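Local coordinates for epidermin leader peptide processing serine protease EpiP (Staphylococcus aureus subsp. aureus, PDB 3QFH), which probably cleaves the leader peptide from the precursor of the lantibiotic epidermin, acting as a subtilisin-like serine endopeptidase, at residues V168-D173 against M202-G207; N150-N155 against P162-D167; N142-D147 against N198-Y203. All coordinates share one frame; numbering follows the deposited sequence.

Contact 1: residues V168-D173 against M202-G207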
loop_
_atom_site.group_PDB
_atom_site.type_symbol
_atom_site.label_atom_id
_atom_site.label_comp_id
_atom_site.label_asym_id
_atom_site.label_seq_id
_atom_site.Cartn_x
_atom_site.Cartn_y
_atom_site.Cartn_z
ATOM N N VAL A 168 -10.315 -9.160 -16.008
ATOM C CA VAL A 168 -9.685 -7.855 -15.763
ATOM C C VAL A 168 -10.508 -6.850 -14.958
ATOM O O VAL A 168 -9.939 -6.092 -14.202
ATOM C CB VAL A 168 -9.214 -7.197 -17.094
ATOM C CG1 VAL A 168 -8.939 -5.702 -16.914
ATOM C CG2 VAL A 168 -7.988 -7.916 -17.613
ATOM N N HIS A 169 -11.829 -6.841 -15.101
ATOM C CA HIS A 169 -12.639 -5.881 -14.356
ATOM C C HIS A 169 -13.189 -6.392 -13.022
ATOM O O HIS A 169 -13.857 -5.645 -12.320
ATOM C CB HIS A 169 -13.802 -5.380 -15.215
ATOM C CG HIS A 169 -13.375 -4.666 -16.455
ATOM N ND1 HIS A 169 -12.649 -3.495 -16.426
ATOM C CD2 HIS A 169 -13.608 -4.931 -17.762
ATOM C CE1 HIS A 169 -12.430 -3.084 -17.662
ATOM N NE2 HIS A 169 -13.001 -3.938 -18.491
ATOM N N ASP A 170 -12.925 -7.642 -12.663
ATOM C CA ASP A 170 -13.453 -8.190 -11.403
ATOM C C ASP A 170 -12.621 -7.728 -10.224
ATOM O O ASP A 170 -11.596 -8.345 -9.892
ATOM C CB ASP A 170 -13.489 -9.726 -11.430
ATOM C CG ASP A 170 -14.028 -10.336 -10.124
ATOM O OD1 ASP A 170 -14.310 -9.595 -9.153
ATOM O OD2 ASP A 170 -14.172 -11.574 -10.056
ATOM N N VAL A 171 -13.045 -6.642 -9.586
ATOM C CA VAL A 171 -12.319 -6.154 -8.415
ATOM C C VAL A 171 -13.118 -6.291 -7.131
ATOM O O VAL A 171 -12.820 -5.603 -6.160
ATOM C CB VAL A 171 -11.803 -4.711 -8.569
ATOM C CG1 VAL A 171 -10.787 -4.638 -9.736
ATOM C CG2 VAL A 171 -12.942 -3.711 -8.738
ATOM N N ASN A 172 -14.127 -7.164 -7.129
ATOM C CA ASN A 172 -14.909 -7.411 -5.914
ATOM C C ASN A 172 -13.966 -7.845 -4.792
ATOM O O ASN A 172 -13.006 -8.584 -5.030
ATOM C CB ASN A 172 -15.983 -8.483 -6.140
ATOM C CG ASN A 172 -17.152 -7.982 -6.977
ATOM O OD1 ASN A 172 -17.147 -6.851 -7.466
ATOM N ND2 ASN A 172 -18.165 -8.829 -7.142
ATOM N N ASP A 173 -14.237 -7.371 -3.581
ATOM C CA ASP A 173 -13.423 -7.688 -2.416
ATOM C C ASP A 173 -13.906 -8.992 -1.791
ATOM O O ASP A 173 -15.065 -9.097 -1.417
ATOM C CB ASP A 173 -13.594 -6.548 -1.415
ATOM C CG ASP A 173 -12.590 -6.574 -0.282
ATOM O OD1 ASP A 173 -11.728 -7.461 -0.223
ATOM O OD2 ASP A 173 -12.668 -5.672 0.569
ATOM N N MET A 202 -9.295 0.940 -7.803
ATOM C CA MET A 202 -8.835 -0.208 -7.045
ATOM C C MET A 202 -8.074 -1.134 -7.967
ATOM O O MET A 202 -8.481 -1.352 -9.101
ATOM C CB MET A 202 -10.025 -0.923 -6.395
ATOM C CG MET A 202 -9.725 -2.294 -5.742
ATOM S SD MET A 202 -8.537 -2.255 -4.397
ATOM C CE MET A 202 -9.300 -1.131 -3.213
ATOM N N TYR A 203 -6.942 -1.640 -7.490
ATOM C CA TYR A 203 -6.178 -2.642 -8.221
ATOM C C TYR A 203 -6.128 -3.858 -7.326
ATOM O O TYR A 203 -5.442 -3.864 -6.306
ATOM C CB TYR A 203 -4.798 -2.137 -8.606
ATOM C CG TYR A 203 -4.903 -1.019 -9.633
ATOM C CD1 TYR A 203 -4.913 -1.301 -10.988
ATOM C CD2 TYR A 203 -5.040 0.316 -9.238
ATOM C CE1 TYR A 203 -5.018 -0.285 -11.934
ATOM C CE2 TYR A 203 -5.164 1.320 -10.168
ATOM C CZ TYR A 203 -5.151 1.009 -11.518
ATOM O OH TYR A 203 -5.246 1.994 -12.460
ATOM N N ARG A 204 -6.882 -4.882 -7.711
ATOM C CA ARG A 204 -6.990 -6.086 -6.893
ATOM C C ARG A 204 -5.832 -7.053 -7.112
ATOM O O ARG A 204 -5.580 -7.493 -8.223
ATOM C CB ARG A 204 -8.329 -6.794 -7.118
ATOM C CG ARG A 204 -8.512 -7.996 -6.188
ATOM C CD ARG A 204 -9.950 -8.518 -6.195
ATOM N NE ARG A 204 -10.305 -9.208 -7.434
ATOM C CZ ARG A 204 -10.214 -10.525 -7.628
ATOM N NH1 ARG A 204 -9.745 -11.324 -6.687
ATOM N NH2 ARG A 204 -10.581 -11.048 -8.789
ATOM N N VAL A 205 -5.162 -7.364 -6.011
ATOM C CA VAL A 205 -4.017 -8.259 -5.974
ATOM C C VAL A 205 -4.218 -9.422 -4.987
ATOM O O VAL A 205 -3.284 -10.132 -4.688
ATOM C CB VAL A 205 -2.724 -7.473 -5.671
ATOM C CG1 VAL A 205 -2.517 -6.409 -6.769
ATOM C CG2 VAL A 205 -2.762 -6.808 -4.263
ATOM N N PHE A 206 -5.439 -9.596 -4.484
ATOM C CA PHE A 206 -5.762 -10.728 -3.628
ATOM C C PHE A 206 -7.021 -11.403 -4.108
ATOM O O PHE A 206 -7.988 -10.737 -4.499
ATOM C CB PHE A 206 -6.047 -10.321 -2.189
ATOM C CG PHE A 206 -4.840 -9.945 -1.388
ATOM C CD1 PHE A 206 -4.170 -10.906 -0.634
ATOM C CD2 PHE A 206 -4.419 -8.624 -1.320
ATOM C CE1 PHE A 206 -3.069 -10.560 0.140
ATOM C CE2 PHE A 206 -3.320 -8.270 -0.542
ATOM C CZ PHE A 206 -2.647 -9.242 0.188
ATOM N N GLY A 207 -6.996 -12.727 -4.086
ATOM C CA GLY A 207 -8.176 -13.526 -4.329
ATOM C C GLY A 207 -8.714 -13.779 -2.931
ATOM O O GLY A 207 -9.064 -12.844 -2.222
#
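The guanidinium of Arg204 meets the loop 168-173 through its edge: the carbonyl oxygen of Asp170 lies in its plane, Val171 CA stands close to that same edge, and Asn172 O approaches obliquely. Two nitrogens grip the one oxygen side-on, NE to Asp170 O at 2.9 Å and NH2 to Asp170 O at 3.1 Å, the NE bond being the straighter at 154°. Both donors sit above the plane of the carbonyl. NH1, on the far side, donates to Phe206 O (2.9 Å) in its own segment and pairs with Glu164, so the rotation of the guanidinium is fixed from two ends. The carboxylate of Asp170 is turned 43° from the guanidinium; its OD2 lies 3.8 Å from Arg204 NH2 and well out of the plane, a long, purely electrostatic pairing, and its stronger partner is Arg174. OD1 accepts from Asn172 N in an Asx turn. Arg204 ends strand 200-204 of the parallel sheet of this subtilisin-like fold, and the loop 168-173 leads toward helix 177-186, whose first residue, His177, belongs with Asp130 and Ser383 to a probable catalytic triad. With CG anti to the backbone N and chi2 extended, Arg204 CD lies 3.3 Å from Asn172 O, and the bend at chi3 (72°) turns NE toward Asp170 O. Val171 packs its CG1 against Arg204 CB, and Val171 CB lies 4.3 Å from Met202 CG.

Contact 2: residues N150-N155 against P162-D167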
loop_
_atom_site.group_PDB
_atom_site.type_symbol
_atom_site.label_atom_id
_atom_site.label_comp_id
_atom_site.label_asym_id
_atom_site.label_seq_id
_atom_site.Cartn_x
_atom_site.Cartn_y
_atom_site.Cartn_z
ATOM N N ASN A 150 -8.244 -5.891 -12.081
ATOM C CA ASN A 150 -7.858 -7.091 -11.351
ATOM C C ASN A 150 -6.513 -7.590 -11.851
ATOM O O ASN A 150 -6.380 -7.854 -13.023
ATOM C CB ASN A 150 -8.885 -8.196 -11.595
ATOM C CG ASN A 150 -8.513 -9.513 -10.923
ATOM O OD1 ASN A 150 -7.818 -9.539 -9.919
ATOM N ND2 ASN A 150 -9.008 -10.604 -11.469
ATOM N N LEU A 151 -5.543 -7.759 -10.958
ATOM C CA LEU A 151 -4.214 -8.286 -11.338
ATOM C C LEU A 151 -4.026 -9.752 -10.913
ATOM O O LEU A 151 -2.974 -10.347 -11.171
ATOM C CB LEU A 151 -3.084 -7.406 -10.766
ATOM C CG LEU A 151 -2.816 -6.090 -11.513
ATOM C CD1 LEU A 151 -2.305 -6.359 -12.932
ATOM C CD2 LEU A 151 -4.053 -5.178 -11.562
ATOM N N VAL A 152 -5.030 -10.327 -10.250
ATOM C CA VAL A 152 -4.961 -11.723 -9.826
ATOM C C VAL A 152 -5.136 -12.586 -11.086
ATOM O O VAL A 152 -6.105 -12.410 -11.837
ATOM C CB VAL A 152 -6.029 -12.058 -8.781
ATOM C CG1 VAL A 152 -5.935 -13.523 -8.377
ATOM C CG2 VAL A 152 -5.897 -11.135 -7.562
ATOM N N PRO A 153 -4.178 -13.490 -11.351
ATOM C CA PRO A 153 -4.270 -14.272 -12.586
ATOM C C PRO A 153 -5.278 -15.413 -12.525
ATOM O O PRO A 153 -5.793 -15.726 -11.468
ATOM C CB PRO A 153 -2.845 -14.821 -12.762
ATOM C CG PRO A 153 -2.330 -14.955 -11.362
ATOM C CD PRO A 153 -2.946 -13.784 -10.598
ATOM N N LEU A 154 -5.573 -15.991 -13.685
ATOM C CA LEU A 154 -6.438 -17.156 -13.771
ATOM C C LEU A 154 -5.874 -18.205 -12.814
ATOM O O LEU A 154 -4.661 -18.471 -12.794
ATOM C CB LEU A 154 -6.489 -17.679 -15.211
ATOM C CG LEU A 154 -7.240 -18.985 -15.507
ATOM C CD1 LEU A 154 -8.714 -18.898 -15.151
ATOM C CD2 LEU A 154 -7.076 -19.378 -16.980
ATOM N N ASN A 155 -6.750 -18.742 -11.978
ATOM C CA ASN A 155 -6.403 -19.772 -10.983
ATOM C C ASN A 155 -5.676 -19.270 -9.766
ATOM O O ASN A 155 -5.260 -20.064 -8.932
ATOM C CB ASN A 155 -5.658 -20.948 -11.622
ATOM C CG ASN A 155 -6.532 -21.735 -12.559
ATOM O OD1 ASN A 155 -7.723 -21.922 -12.299
ATOM N ND2 ASN A 155 -5.950 -22.217 -13.648
ATOM N N PRO A 162 -9.283 -22.084 -8.310
ATOM C CA PRO A 162 -9.912 -22.177 -9.632
ATOM C C PRO A 162 -11.062 -21.196 -9.899
ATOM O O PRO A 162 -11.414 -20.975 -11.055
ATOM C CB PRO A 162 -10.375 -23.644 -9.707
ATOM C CG PRO A 162 -10.505 -24.080 -8.315
ATOM C CD PRO A 162 -9.490 -23.310 -7.520
ATOM N N GLU A 163 -11.633 -20.621 -8.845
ATOM C CA GLU A 163 -12.680 -19.593 -8.975
ATOM C C GLU A 163 -12.126 -18.276 -9.569
ATOM O O GLU A 163 -12.881 -17.459 -10.094
ATOM C CB GLU A 163 -13.373 -19.314 -7.626
ATOM C CG GLU A 163 -12.434 -18.948 -6.461
ATOM C CD GLU A 163 -11.565 -20.129 -5.987
ATOM O OE1 GLU A 163 -10.895 -20.011 -4.938
ATOM O OE2 GLU A 163 -11.564 -21.181 -6.655
ATOM N N GLU A 164 -10.815 -18.067 -9.478
ATOM C CA GLU A 164 -10.201 -16.875 -10.063
ATOM C C GLU A 164 -10.078 -17.060 -11.560
ATOM O O GLU A 164 -9.253 -17.835 -12.041
ATOM C CB GLU A 164 -8.835 -16.599 -9.444
ATOM C CG GLU A 164 -8.905 -16.053 -8.033
ATOM C CD GLU A 164 -9.542 -14.648 -7.941
ATOM O OE1 GLU A 164 -9.943 -14.263 -6.821
ATOM O OE2 GLU A 164 -9.649 -13.928 -8.968
ATOM N N THR A 165 -10.885 -16.310 -12.290
ATOM C CA THR A 165 -10.958 -16.419 -13.731
ATOM C C THR A 165 -9.978 -15.528 -14.487
ATOM O O THR A 165 -9.860 -15.648 -15.697
ATOM C CB THR A 165 -12.352 -16.008 -14.191
ATOM O OG1 THR A 165 -12.503 -14.598 -14.013
ATOM C CG2 THR A 165 -13.434 -16.745 -13.380
ATOM N N GLY A 166 -9.296 -14.619 -13.792
ATOM C CA GLY A 166 -8.381 -13.686 -14.455
ATOM C C GLY A 166 -9.119 -12.558 -15.154
ATOM O O GLY A 166 -8.548 -11.829 -15.946
ATOM N N ASP A 167 -10.404 -12.413 -14.851
ATOM C CA ASP A 167 -11.231 -11.362 -15.428
ATOM C C ASP A 167 -10.661 -9.989 -15.022
ATOM O O ASP A 167 -10.548 -9.701 -13.844
ATOM C CB ASP A 167 -12.663 -11.552 -14.925
ATOM C CG ASP A 167 -13.623 -10.500 -15.425
ATOM O OD1 ASP A 167 -13.194 -9.461 -15.976
ATOM O OD2 ASP A 167 -14.835 -10.722 -15.248
HETATM O O HOH W 1 -8.517 -13.595 -11.213
#
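Leu154 and Gly166 pass with their CA atoms 4.0 Å apart, the closest approach of CA atoms between two irregular segments of one loop. Gly166, at positive phi (77°), lays its CA against the Pro153-Leu154 peptide, with no side chain between the backbones. Next to this crossing Asn155 N donates to Glu164 O at 2.7 Å, almost straight (176°) and in the carbonyl plane. The same oxygen takes a CA-H contact from Leu154, whose CD1 reaches it at 3.3 Å. At the Asn150-Asp167 end, Asn150 ND2 bonds to Asp167 O at 3.0 Å, while Asn150 OD1 turns back to Val152 N in an Asx turn that holds the amide at both ends. A water fills the middle: it accepts from Asn150 ND2 and from Gly166 N, and lies within hydrogen-bonding distance of Val152 O and Glu164 OE2, the latter at 2.5 Å. Glu164, bent at chi2 (-66°), crosses Val152 at about a right angle, with CD 3.8 Å from Val152 CG1; its other oxygen, OE1, pairs with Arg204. The solvent side is looser: Pro162 and Thr165 are exposed, and Asn155 OD1 merely touches Pro162 CA (3.5 Å). There an ST turn, Thr165 OG1 accepting from Asp167 N, shapes the loop. Val152 and Pro153 rest on Trp215 of helix 213-225, and Asn150 closes strand 149-150 at the edge of the parallel sheet, beside Arg204 of strand 200-204.

Contact 3: residues N142-D147 against N198-Y203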
loop_
_atom_site.group_PDB
_atom_site.type_symbol
_atom_site.label_atom_id
_atom_site.label_comp_id
_atom_site.label_asym_id
_atom_site.label_seq_id
_atom_site.Cartn_x
_atom_site.Cartn_y
_atom_site.Cartn_z
ATOM N N ASN A 142 -19.991 6.543 -5.577
ATOM C CA ASN A 142 -19.813 7.705 -6.438
ATOM C C ASN A 142 -18.346 7.965 -6.801
ATOM O O ASN A 142 -18.056 8.500 -7.873
ATOM C CB ASN A 142 -20.441 8.958 -5.831
ATOM C CG ASN A 142 -20.553 10.090 -6.845
ATOM O OD1 ASN A 142 -20.091 11.207 -6.612
ATOM N ND2 ASN A 142 -21.104 9.776 -8.012
ATOM N N ASN A 143 -17.424 7.569 -5.927
ATOM C CA ASN A 143 -15.998 7.794 -6.156
ATOM C C ASN A 143 -15.273 6.640 -6.855
ATOM O O ASN A 143 -14.162 6.805 -7.367
ATOM C CB ASN A 143 -15.332 8.205 -4.831
ATOM C CG ASN A 143 -15.775 9.615 -4.381
ATOM O OD1 ASN A 143 -16.282 10.407 -5.200
ATOM N ND2 ASN A 143 -15.556 9.945 -3.113
ATOM N N PHE A 144 -15.923 5.484 -6.902
ATOM C CA PHE A 144 -15.371 4.315 -7.544
ATOM C C PHE A 144 -15.169 4.543 -9.036
ATOM O O PHE A 144 -16.091 4.920 -9.724
ATOM C CB PHE A 144 -16.311 3.120 -7.379
ATOM C CG PHE A 144 -15.792 1.871 -8.024
ATOM C CD1 PHE A 144 -16.333 1.411 -9.208
ATOM C CD2 PHE A 144 -14.700 1.199 -7.468
ATOM C CE1 PHE A 144 -15.831 0.273 -9.811
ATOM C CE2 PHE A 144 -14.183 0.078 -8.063
ATOM C CZ PHE A 144 -14.759 -0.394 -9.244
ATOM N N SER A 145 -13.970 4.293 -9.532
ATOM C CA SER A 145 -13.709 4.425 -10.965
ATOM C C SER A 145 -13.802 3.064 -11.659
ATOM O O SER A 145 -13.246 2.065 -11.172
ATOM C CB SER A 145 -12.325 5.024 -11.216
ATOM O OG SER A 145 -11.963 4.889 -12.585
ATOM N N THR A 146 -14.473 3.030 -12.807
ATOM C CA THR A 146 -14.576 1.802 -13.585
ATOM C C THR A 146 -13.254 1.416 -14.266
ATOM O O THR A 146 -13.181 0.400 -14.925
ATOM C CB THR A 146 -15.700 1.861 -14.616
ATOM O OG1 THR A 146 -15.473 2.952 -15.513
ATOM C CG2 THR A 146 -17.064 2.014 -13.906
ATOM N N ASP A 147 -12.210 2.224 -14.103
ATOM C CA ASP A 147 -10.889 1.882 -14.629
ATOM C C ASP A 147 -10.173 0.936 -13.658
ATOM O O ASP A 147 -9.048 0.518 -13.899
ATOM C CB ASP A 147 -10.058 3.146 -14.865
ATOM C CG ASP A 147 -10.632 4.017 -15.967
ATOM O OD1 ASP A 147 -11.347 3.475 -16.846
ATOM O OD2 ASP A 147 -10.368 5.242 -15.968
ATOM N N ASN A 198 -12.577 13.037 -4.695
ATOM C CA ASN A 198 -11.653 12.388 -5.620
ATOM C C ASN A 198 -12.087 10.970 -5.957
ATOM O O ASN A 198 -12.615 10.237 -5.109
ATOM C CB ASN A 198 -10.216 12.329 -5.050
ATOM C CG ASN A 198 -9.549 13.694 -4.992
ATOM O OD1 ASN A 198 -9.810 14.485 -4.091
ATOM N ND2 ASN A 198 -8.661 13.964 -5.954
ATOM N N LYS A 199 -11.841 10.573 -7.192
ATOM C CA LYS A 199 -12.130 9.215 -7.614
ATOM C C LYS A 199 -10.964 8.344 -7.180
ATOM O O LYS A 199 -9.808 8.812 -7.123
ATOM C CB LYS A 199 -12.266 9.106 -9.131
ATOM C CG LYS A 199 -13.261 10.051 -9.783
ATOM C CD LYS A 199 -14.660 9.879 -9.222
ATOM C CE LYS A 199 -15.623 10.879 -9.860
ATOM N NZ LYS A 199 -17.003 10.819 -9.299
ATOM N N PHE A 200 -11.265 7.092 -6.848
ATOM C CA PHE A 200 -10.251 6.133 -6.512
ATOM C C PHE A 200 -10.380 4.980 -7.490
ATOM O O PHE A 200 -11.456 4.723 -8.065
ATOM C CB PHE A 200 -10.336 5.670 -5.054
ATOM C CG PHE A 200 -11.471 4.728 -4.764
ATOM C CD1 PHE A 200 -11.259 3.357 -4.751
ATOM C CD2 PHE A 200 -12.741 5.211 -4.483
ATOM C CE1 PHE A 200 -12.288 2.489 -4.471
ATOM C CE2 PHE A 200 -13.779 4.344 -4.189
ATOM C CZ PHE A 200 -13.557 2.987 -4.195
ATOM N N THR A 201 -9.259 4.318 -7.704
ATOM C CA THR A 201 -9.178 3.207 -8.610
ATOM C C THR A 201 -8.610 2.071 -7.807
ATOM O O THR A 201 -7.558 2.218 -7.191
ATOM C CB THR A 201 -8.234 3.510 -9.785
ATOM O OG1 THR A 201 -8.617 4.738 -10.404
ATOM C CG2 THR A 201 -8.294 2.415 -10.803
ATOM N N MET A 202 -9.295 0.940 -7.803
ATOM C CA MET A 202 -8.835 -0.208 -7.045
ATOM C C MET A 202 -8.074 -1.134 -7.967
ATOM O O MET A 202 -8.481 -1.352 -9.101
ATOM C CB MET A 202 -10.025 -0.923 -6.395
ATOM C CG MET A 202 -9.725 -2.294 -5.742
ATOM S SD MET A 202 -8.537 -2.255 -4.397
ATOM C CE MET A 202 -9.300 -1.131 -3.213
ATOM N N TYR A 203 -6.942 -1.640 -7.490
ATOM C CA TYR A 203 -6.178 -2.642 -8.221
ATOM C C TYR A 203 -6.128 -3.858 -7.326
ATOM O O TYR A 203 -5.442 -3.864 -6.306
ATOM C CB TYR A 203 -4.798 -2.137 -8.606
ATOM C CG TYR A 203 -4.903 -1.019 -9.633
ATOM C CD1 TYR A 203 -4.913 -1.301 -10.988
ATOM C CD2 TYR A 203 -5.040 0.316 -9.238
ATOM C CE1 TYR A 203 -5.018 -0.285 -11.934
ATOM C CE2 TYR A 203 -5.164 1.320 -10.168
ATOM C CZ TYR A 203 -5.151 1.009 -11.518
ATOM O OH TYR A 203 -5.246 1.994 -12.460
#
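Phe144 and Phe200 are joined by a single beta bridge, made where the loop that follows strand 126-130 comes alongside strand 200-204 of the parallel sheet in this subtilisin-like fold. Asn143 O accepts from Phe200 N at 3.0 Å, the donor above the carbonyl plane, and Ser145 N donates a hydrogen bond to Phe200 O at 2.9 Å, nearly along the C=O axis. Lys199 CA adds a CA-H contact to Asn143 O, so that this oxygen is approached by two consecutive residues, Lys199 and Phe200. Over the bridge the two aromatic rings form an offset edge-to-face pair: the edge of Phe144 is turned to the face of Phe200, the planes 70° apart and the centroids 5.9 Å apart. Phe144 CD2 makes the touch, at 3.9 Å from Phe200 CZ. Phe200 holds CG in the crowded position between its backbone N and carbonyl carbon (chi1 74°), which swings the ring back against the backbone of 143-144, with CE2 3.6 Å from Phe144 N.

Around this centre the neighbouring side chains fix the loop. Asn143 lies flush against Asn198 O, and its ND2 donates to Ser186 O and Pro196 O; Asn198 in turn is held through ND2 by Thr124 O and Asp398. Farther out, helix 177-186 packs on Phe200 through Ser182 and Ser186, while Val133 and Lys135 touch Phe144. At the other end of the loop Ser145 OG accepts from Asp147 N in an ST turn, and Thr201 CG2 rests against Asp147 O. Lys199 bends at chi2 and then runs extended past Asn143 O, ending with its NZ 2.9 Å from Asn142 O, a hydrogen bond with the donor above the carbonyl plane.

In the fold
Contacts 1 and 3 share Met202 and Tyr203 and use overlapping parts of strand 200-204; both are mostly buried, and Val171 of one packs on Phe144 of the other. Contact 2 is only partly buried and lies farther out: its centre is about 21 Å from the centre of the chain, those of contacts 1 and 3 about 14 and 16 Å. Their chemistry follows: backbone pairing and an aromatic pair in contact 3, a charged side chain gripping a carbonyl at the strand's end in contact 1, backbone crossing around a water in contact 2. Contacts 1 and 2 meet where Arg204 O faces Leu151 N and Val168 O faces Asn150 N, both probable hydrogen bonds.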